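PDB 1QV9: F420-dependent methylenetetrahydromethanopterin dehydrogenase from Methanopyrus kandleri, which catalyses the reversible reduction of methenyl-tetrahydromethanopterin to methylene-tetrahydromethanopterin with reduced coenzyme F420, a step of methanogenesis from CO2. Local coordinates for the interface of chains A and B and the interface of chains A and C. Residues are numbered along the deposited sequence; one frame, centred on the assembly and turned at random. Chains: chain A/B/C, F420-dependent methylenetetrahydromethanopterin dehydrogenase.

Contact 1: the interface of chains A and B. Residues chain A 146, 149-150, 155, 252, 262-263; chain B 133, 135-136, 138-139.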
ATOM      1  N   LYS A 146      17.678   4.588  -1.974  1.00 12.10           N
ATOM      2  CA  LYS A 146      16.950   3.748  -1.011  1.00 10.35           C
ATOM      3  C   LYS A 146      17.343   2.274  -1.223  1.00 12.13           C
ATOM      4  O   LYS A 146      17.564   1.518  -0.271  1.00 14.26           O
ATOM      5  CB  LYS A 146      15.430   3.940  -1.201  1.00 12.63           C
ATOM      6  CG  LYS A 146      14.542   3.015  -0.410  1.00 15.37           C
ATOM      7  CD  LYS A 146      14.861   3.057   1.065  1.00 21.74           C
ATOM      8  CE  LYS A 146      13.858   2.227   1.839  1.00 25.28           C
ATOM      9  NZ  LYS A 146      14.159   2.164   3.275  1.00 42.60           N
ATOM     10  N   ALA A 149      20.955   1.619   0.008  1.00 14.14           N
ATOM     11  CA  ALA A 149      21.081   1.736   1.463  1.00 14.04           C
ATOM     12  C   ALA A 149      20.365   0.609   2.173  1.00 12.39           C
ATOM     13  O   ALA A 149      20.997  -0.152   2.917  1.00 14.62           O
ATOM     14  CB  ALA A 149      20.521   3.104   1.914  1.00 14.08           C
ATOM     15  N   ALA A 150      19.062   0.462   1.949  1.00 12.79           N
ATOM     16  CA  ALA A 150      18.275  -0.536   2.665  1.00 11.59           C
ATOM     17  C   ALA A 150      18.612  -1.993   2.374  1.00 13.58           C
ATOM     18  O   ALA A 150      18.291  -2.864   3.169  1.00 16.79           O
ATOM     19  CB  ALA A 150      16.763  -0.247   2.483  1.00 14.33           C
ATOM     20  N   ARG A 155      26.594  -0.599   3.176  1.00 16.20           N
ATOM     21  CA  ARG A 155      27.375  -1.052   4.328  1.00 17.41           C
ATOM     22  C   ARG A 155      28.612  -1.788   3.820  1.00 17.14           C
ATOM     23  O   ARG A 155      29.662  -1.755   4.460  1.00 17.84           O
ATOM     24  CB  ARG A 155      26.566  -1.958   5.276  1.00 16.51           C
ATOM     25  CG  ARG A 155      27.055  -1.837   6.744  1.00 19.84           C
ATOM     26  CD  ARG A 155      26.333  -2.753   7.672  1.00 20.14           C
ATOM     27  NE  ARG A 155      24.878  -2.623   7.653  1.00 20.50           N
ATOM     28  CZ  ARG A 155      24.199  -1.655   8.251  1.00 16.98           C
ATOM     29  NH1 ARG A 155      22.890  -1.635   8.166  1.00 20.84           N
ATOM     30  NH2 ARG A 155      24.830  -0.730   8.940  1.00 23.68           N
ATOM     31  N   ARG A 252      13.339  -3.569   5.036  1.00 14.51           N
ATOM     32  CA  ARG A 252      13.680  -2.849   6.263  1.00 14.16           C
ATOM     33  C   ARG A 252      12.519  -2.911   7.258  1.00 14.30           C
ATOM     34  O   ARG A 252      12.775  -3.056   8.499  1.00 14.83           O
ATOM     35  CB  ARG A 252      14.051  -1.422   5.950  1.00 14.12           C
ATOM     36  CG  ARG A 252      14.607  -0.671   7.179  1.00 19.38           C
ATOM     37  CD  ARG A 252      15.512   0.350   6.693  1.00 24.42           C
ATOM     38  NE  ARG A 252      16.250   1.099   7.722  1.00 21.72           N
ATOM     39  CZ  ARG A 252      17.472   0.813   8.157  1.00 18.41           C
ATOM     40  NH1 ARG A 252      18.026   1.626   9.045  1.00 16.42           N
ATOM     41  NH2 ARG A 252      18.176  -0.232   7.731  1.00 20.53           N
ATOM     42  N   LEU A 262      19.989  -3.672  11.859  1.00 15.20           N
ATOM     43  CA  LEU A 262      21.408  -3.486  12.078  1.00 15.82           C
ATOM     44  C   LEU A 262      21.811  -2.022  11.903  1.00 17.55           C
ATOM     45  O   LEU A 262      21.440  -1.363  10.894  1.00 16.75           O
ATOM     46  CB  LEU A 262      22.219  -4.335  11.091  1.00 14.81           C
ATOM     47  CG  LEU A 262      23.739  -4.206  11.171  1.00 16.43           C
ATOM     48  CD1 LEU A 262      24.199  -4.770  12.537  1.00 19.44           C
ATOM     49  CD2 LEU A 262      24.379  -5.046  10.059  1.00 17.99           C
ATOM     50  N   ARG A 263      22.558  -1.497  12.876  1.00 15.34           N
ATOM     51  CA  ARG A 263      23.101  -0.150  12.771  1.00 14.45           C
ATOM     52  C   ARG A 263      24.585  -0.243  13.125  1.00 18.44           C
ATOM     53  O   ARG A 263      24.955  -0.900  14.112  1.00 19.52           O
ATOM     54  CB  ARG A 263      22.389   0.832  13.685  1.00 16.15           C
ATOM     55  CG  ARG A 263      20.899   0.893  13.465  1.00 16.52           C
ATOM     56  CD  ARG A 263      20.193   1.923  14.394  1.00 16.96           C
ATOM     57  NE  ARG A 263      18.760   1.719  14.227  1.00 19.24           N
ATOM     58  CZ  ARG A 263      17.990   2.296  13.303  1.00 16.32           C
ATOM     59  NH1 ARG A 263      16.714   1.943  13.231  1.00 17.23           N
ATOM     60  NH2 ARG A 263      18.459   3.266  12.531  1.00 17.10           N
TER
ATOM     61  N   ASP B 133      23.272   5.723  11.654  1.00 16.94           N
ATOM     62  CA  ASP B 133      24.511   5.149  11.119  1.00 15.35           C
ATOM     63  C   ASP B 133      24.499   5.514   9.621  1.00 15.57           C
ATOM     64  O   ASP B 133      23.562   6.185   9.179  1.00 15.86           O
ATOM     65  CB  ASP B 133      24.608   3.626  11.340  1.00 15.69           C
ATOM     66  CG  ASP B 133      23.663   2.813  10.446  1.00 16.58           C
ATOM     67  OD1 ASP B 133      22.587   3.324  10.078  1.00 17.32           O
ATOM     68  OD2 ASP B 133      24.000   1.654  10.148  1.00 16.55           O
ATOM     69  N   VAL B 135      23.874   3.826   6.837  1.00 14.32           N
ATOM     70  CA  VAL B 135      22.689   3.358   6.126  1.00 14.25           C
ATOM     71  C   VAL B 135      21.462   4.198   6.443  1.00 15.07           C
ATOM     72  O   VAL B 135      20.724   4.575   5.534  1.00 14.14           O
ATOM     73  CB  VAL B 135      22.439   1.853   6.400  1.00 15.14           C
ATOM     74  CG1 VAL B 135      21.015   1.431   6.013  1.00 15.50           C
ATOM     75  CG2 VAL B 135      23.452   1.081   5.609  1.00 16.50           C
ATOM     76  N   GLU B 136      21.189   4.480   7.723  1.00 12.62           N
ATOM     77  CA  GLU B 136      20.022   5.265   8.082  1.00 12.34           C
ATOM     78  C   GLU B 136      20.129   6.682   7.486  1.00 12.17           C
ATOM     79  O   GLU B 136      19.120   7.259   7.063  1.00 13.50           O
ATOM     80  CB  GLU B 136      19.861   5.370   9.624  1.00 14.02           C
ATOM     81  CG  GLU B 136      18.616   6.146  10.065  1.00 15.73           C
ATOM     82  CD  GLU B 136      17.315   5.466   9.689  1.00 18.74           C
ATOM     83  OE1 GLU B 136      16.401   6.149   9.160  1.00 21.45           O
ATOM     84  OE2 GLU B 136      17.175   4.249   9.924  1.00 18.42           O
ATOM     85  N   ALA B 138      21.552   7.493   4.713  1.00 13.11           N
ATOM     86  CA  ALA B 138      21.244   7.389   3.261  1.00 12.90           C
ATOM     87  C   ALA B 138      19.749   7.175   3.028  1.00 12.18           C
ATOM     88  O   ALA B 138      19.179   7.755   2.077  1.00 14.04           O
ATOM     89  CB  ALA B 138      22.057   6.249   2.607  1.00 13.48           C
ATOM     90  N   ILE B 139      19.082   6.377   3.872  1.00 12.27           N
ATOM     91  CA  ILE B 139      17.647   6.149   3.730  1.00 10.57           C
ATOM     92  C   ILE B 139      16.905   7.467   3.926  1.00 11.93           C
ATOM     93  O   ILE B 139      15.999   7.812   3.181  1.00 15.14           O
ATOM     94  CB  ILE B 139      17.160   5.100   4.735  1.00 13.09           C
ATOM     95  CG1 ILE B 139      17.780   3.754   4.338  1.00 15.24           C
ATOM     96  CG2 ILE B 139      15.634   5.064   4.792  1.00 14.81           C
ATOM     97  CD1 ILE B 139      17.449   2.637   5.313  1.00 18.20           C
TER
HETATM   98  O   HOH W   1      20.814   1.124   9.669  1.00 17.99           O
HETATM   99  O   HOH W   2      14.684   3.158  11.641  1.00 20.00           O
HETATM  100  O   HOH W   3      14.969   2.893   9.056  1.00 26.22           O
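B:Ile139 is the apolar centre of this patch, part of a two-fold symmetric interface, in which the first turns of helix 134-150 of chain B pack against the last turns of the same helix in chain A. Its ethyl branch, with CG1 anti to the carbonyl carbon (chi1 -67°), runs past A:Ala149, whose CB lies 3.7 Å from B:Ile139 CG1. A:Ala149 CB also meets B:Ala138 CB at 3.6 Å, two methyls that let the helices come close. The tip of the ethyl branch, CD1, approaches A:Arg252 end to end and sits over one face of its guanidinium, toward the rim, while CG2 borders the terminal nitrogen NZ of A:Lys146. One turn earlier, B:Val135 turns CG1 to the backbone carbonyl of A:Ala149 and CG2 to one face of the A:Arg155 guanidinium, toward its rim; A:Leu262 CG covers the centre of the opposite face, so the group is sandwiched between two aliphatic side chains, which limits its rotation.

Arginines of chain A meet acids of chain B at the polar rim. A:Arg155, bent at chi3, crosses B:Asp133 at about a right angle and donates from NH2 to OD2 at 2.8 Å, nearly along the C-O axis, in a salt bridge with almost coplanar groups. B:Asp133 OD1 accepts the backbone N of B:Glu136 at 3.0 Å, an N-cap of helix 134-150. The carboxylate oxygen B:Glu136 OE2 is gripped by A:Arg252 NH1 at 2.9 Å and A:Arg263 NH2 at 3.1 Å, both salt bridges coming from above the carboxylate plane; this paired positive charge would be expected to keep the acid ionised. An alanine in place of A:Arg252 removes the group over B:Ile139 CD1 and the NH1 bond to B:Glu136, and would probably loosen both side chains. Water 1 joins A:Arg252 NH1 to the A:Leu262 carbonyl and B:Asp133 OD1, while water 3 lies 2.6 Å from A:Arg252 NE.

Contact 2: the interface of chains A and C. Residues chain A 256-257, 259, 261, 263, 278; chain C 196-198, 254, 258.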
ATOM      1  N   LYS A 256      12.351  -4.108  11.165  1.00 14.10           N
ATOM      2  CA  LYS A 256      11.755  -3.350  12.274  1.00 13.96           C
ATOM      3  C   LYS A 256      10.771  -4.228  13.061  1.00 15.29           C
ATOM      4  O   LYS A 256      10.706  -4.144  14.309  1.00 16.40           O
ATOM      5  CB  LYS A 256      11.012  -2.096  11.774  1.00 13.00           C
ATOM      6  CG  LYS A 256      11.948  -1.002  11.249  1.00 13.43           C
ATOM      7  CD  LYS A 256      11.127   0.195  10.763  1.00 12.63           C
ATOM      8  CE  LYS A 256      12.010   1.239  10.144  1.00 18.02           C
ATOM      9  NZ  LYS A 256      11.144   2.358   9.569  1.00 20.92           N
ATOM     10  N   SER A 257       9.993  -5.065  12.384  1.00 13.41           N
ATOM     11  CA  SER A 257       9.027  -5.908  13.086  1.00 15.34           C
ATOM     12  C   SER A 257       9.700  -6.848  14.062  1.00 19.33           C
ATOM     13  O   SER A 257       9.089  -7.248  15.068  1.00 20.66           O
ATOM     14  CB  SER A 257       8.159  -6.696  12.094  1.00 20.21           C
ATOM     15  OG  SER A 257       8.842  -7.798  11.547  1.00 25.14           O
ATOM     16  N   ASP A 259      12.548  -6.006  15.602  1.00 17.78           N
ATOM     17  CA  ASP A 259      13.449  -5.143  16.379  1.00 17.70           C
ATOM     18  C   ASP A 259      14.878  -5.640  16.161  1.00 20.55           C
ATOM     19  O   ASP A 259      15.660  -5.893  17.079  1.00 20.60           O
ATOM     20  CB  ASP A 259      13.084  -5.105  17.880  1.00 18.05           C
ATOM     21  CG  ASP A 259      13.931  -4.086  18.641  1.00 19.79           C
ATOM     22  OD1 ASP A 259      14.512  -3.168  18.009  1.00 20.51           O
ATOM     23  OD2 ASP A 259      14.008  -4.184  19.902  1.00 21.56           O
ATOM     24  N   VAL A 261      16.940  -4.203  13.386  1.00 15.54           N
ATOM     25  CA  VAL A 261      17.599  -3.364  12.381  1.00 15.58           C
ATOM     26  C   VAL A 261      19.096  -3.140  12.696  1.00 17.11           C
ATOM     27  O   VAL A 261      19.439  -2.458  13.672  1.00 16.95           O
ATOM     28  CB  VAL A 261      16.912  -1.973  12.259  1.00 15.63           C
ATOM     29  CG1 VAL A 261      17.627  -1.168  11.126  1.00 17.42           C
ATOM     30  CG2 VAL A 261      15.415  -2.091  11.972  1.00 15.39           C
ATOM     31  N   ARG A 263      22.558  -1.497  12.876  1.00 15.34           N
ATOM     32  CA  ARG A 263      23.101  -0.150  12.771  1.00 14.45           C
ATOM     33  C   ARG A 263      24.585  -0.243  13.125  1.00 18.44           C
ATOM     34  O   ARG A 263      24.955  -0.900  14.112  1.00 19.52           O
ATOM     35  CB  ARG A 263      22.389   0.832  13.685  1.00 16.15           C
ATOM     36  CG  ARG A 263      20.899   0.893  13.465  1.00 16.52           C
ATOM     37  CD  ARG A 263      20.193   1.923  14.394  1.00 16.96           C
ATOM     38  NE  ARG A 263      18.760   1.719  14.227  1.00 19.24           N
ATOM     39  CZ  ARG A 263      17.990   2.296  13.303  1.00 16.32           C
ATOM     40  NH1 ARG A 263      16.714   1.943  13.231  1.00 17.23           N
ATOM     41  NH2 ARG A 263      18.459   3.266  12.531  1.00 17.10           N
ATOM     42  N   PHE A 278      16.618  -1.679  19.078  1.00 18.16           N
ATOM     43  CA  PHE A 278      16.451  -0.250  18.999  1.00 16.51           C
ATOM     44  C   PHE A 278      16.957   0.532  20.203  1.00 21.56           C
ATOM     45  O   PHE A 278      17.560   1.584  20.059  1.00 22.27           O
ATOM     46  CB  PHE A 278      14.973   0.084  18.731  1.00 19.82           C
ATOM     47  CG  PHE A 278      14.702   1.548  18.569  1.00 20.10           C
ATOM     48  CD1 PHE A 278      14.160   2.278  19.601  1.00 19.68           C
ATOM     49  CD2 PHE A 278      14.997   2.209  17.375  1.00 22.57           C
ATOM     50  CE1 PHE A 278      13.905   3.635  19.467  1.00 19.47           C
ATOM     51  CE2 PHE A 278      14.746   3.580  17.235  1.00 21.07           C
ATOM     52  CZ  PHE A 278      14.196   4.298  18.286  1.00 23.93           C
TER
ATOM     53  N   ASN C 196       6.716  -3.390  20.546  1.00 19.32           N
ATOM     54  CA  ASN C 196       7.709  -3.148  19.484  1.00 18.53           C
ATOM     55  C   ASN C 196       8.116  -1.661  19.487  1.00 15.99           C
ATOM     56  O   ASN C 196       7.262  -0.767  19.442  1.00 17.95           O
ATOM     57  CB  ASN C 196       7.086  -3.550  18.132  1.00 19.02           C
ATOM     58  CG  ASN C 196       8.088  -3.444  16.986  1.00 19.14           C
ATOM     59  OD1 ASN C 196       8.717  -4.436  16.575  1.00 24.37           O
ATOM     60  ND2 ASN C 196       8.266  -2.247  16.496  1.00 17.33           N
ATOM     61  N   PRO C 197       9.426  -1.367  19.566  1.00 18.12           N
ATOM     62  CA  PRO C 197       9.897   0.022  19.597  1.00 18.27           C
ATOM     63  C   PRO C 197       9.555   0.867  18.357  1.00 16.46           C
ATOM     64  O   PRO C 197       9.281   2.068  18.457  1.00 17.61           O
ATOM     65  CB  PRO C 197      11.415  -0.122  19.857  1.00 19.74           C
ATOM     66  CG  PRO C 197      11.763  -1.450  19.260  1.00 21.21           C
ATOM     67  CD  PRO C 197      10.553  -2.321  19.611  1.00 20.03           C
ATOM     68  N   TYR C 198       9.556   0.220  17.195  1.00 17.44           N
ATOM     69  CA  TYR C 198       9.210   0.974  15.991  1.00 16.01           C
ATOM     70  C   TYR C 198       7.725   1.257  15.969  1.00 14.67           C
ATOM     71  O   TYR C 198       7.332   2.265  15.381  1.00 15.36           O
ATOM     72  CB  TYR C 198       9.664   0.216  14.743  1.00 15.26           C
ATOM     73  CG  TYR C 198      11.171   0.103  14.698  1.00 13.15           C
ATOM     74  CD1 TYR C 198      11.962   1.187  14.301  1.00 13.05           C
ATOM     75  CD2 TYR C 198      11.827  -1.066  15.144  1.00 14.76           C
ATOM     76  CE1 TYR C 198      13.371   1.125  14.340  1.00 15.27           C
ATOM     77  CE2 TYR C 198      13.222  -1.139  15.198  1.00 15.54           C
ATOM     78  CZ  TYR C 198      13.998  -0.041  14.788  1.00 16.04           C
ATOM     79  OH  TYR C 198      15.347  -0.135  14.818  1.00 16.75           O
ATOM     80  N   LEU C 254       2.371  -3.677  13.490  1.00 16.15           N
ATOM     81  CA  LEU C 254       3.625  -4.181  14.028  1.00 14.46           C
ATOM     82  C   LEU C 254       3.326  -4.935  15.321  1.00 16.77           C
ATOM     83  O   LEU C 254       3.908  -5.996  15.553  1.00 18.90           O
ATOM     84  CB  LEU C 254       4.601  -3.042  14.318  1.00 18.21           C
ATOM     85  CG  LEU C 254       5.286  -2.492  13.076  1.00 19.88           C
ATOM     86  CD1 LEU C 254       6.089  -1.264  13.467  1.00 19.73           C
ATOM     87  CD2 LEU C 254       6.201  -3.547  12.448  1.00 24.36           C
ATOM     88  N   ASN C 258       3.920  -9.189  16.273  1.00 18.59           N
ATOM     89  CA  ASN C 258       4.618  -9.681  17.473  1.00 19.02           C
ATOM     90  C   ASN C 258       3.619 -10.313  18.459  1.00 21.10           C
ATOM     91  O   ASN C 258       4.010 -10.678  19.593  1.00 21.43           O
ATOM     92  CB  ASN C 258       5.288  -8.506  18.166  1.00 20.13           C
ATOM     93  CG  ASN C 258       6.569  -8.098  17.502  1.00 25.97           C
ATOM     94  OD1 ASN C 258       7.602  -8.748  17.679  1.00 33.91           O
ATOM     95  ND2 ASN C 258       6.523  -7.043  16.741  1.00 29.25           N
TER
HETATM   96  O   HOH W   4      16.057  -2.605  15.823  1.00 17.50           O
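In this MTD-family enzyme, a trimer of dimers, C:Tyr198 in the first turn of helix 197-223 lies between the end of helix 227-257 of chain A and the loop segments that follow it. The extended side chain of A:Lys256 crosses one face of the phenol ring at about a right angle, with CG 3.7 Å from the ring centroid in a CH-pi contact. A:Phe278 meets the same ring edge-to-face, planes 68° apart, bringing CD2 to within 3.6 Å of C:Tyr198 CZ. At the tip, the phenol OH accepts a nearly straight hydrogen bond (168° at H) from A:Arg263 NH1 at 3.0 Å, exactly in the guanidinium plane, and A:Val261 CG2 packs beside the oxygen.

C:Pro197 wedges its ring between A:Phe278 CB and the carboxylate of A:Asp259, whose CG is 3.5 Å from C:Pro197 CG. Farther along, C:Asn258 ND2 donates to the backbone carbonyl A:Ser257 O at 3.1 Å, and C:Leu254 CD2 touches A:Ser257 CB.

Bonds within each chain, and a water, position these groups. A:Asp259, its CG anti to the backbone N (chi1 -174°), takes the A:Phe278 backbone N on the syn lone pair of OD1 at 2.8 Å. Water 4, in the plane of the phenol ring, links that OD1 to C:Tyr198 OH and A:Val261 N. C:Asn258 ND2 is itself oriented by a bond to C:Leu254 O at 3.1 Å.

Contact 1 and contact 2 lie about 14 Å apart, measured between the centres of their C-alpha atoms, and share A:Arg263. Its guanidinium reaches both neighbours, chain B directly through one terminal nitrogen and chain C through the other, which also binds a water of contact 1. Helix 227-257 also spans both, contributing A:Arg252 to the first and its last residues to the second. Contact 1 belongs to a two-fold symmetric interface, whereas that of contact 2 is not an exact two-fold. Chain A thus joins two partners of the hexamer through adjoining patches, so the packing against one is likely to help order the other.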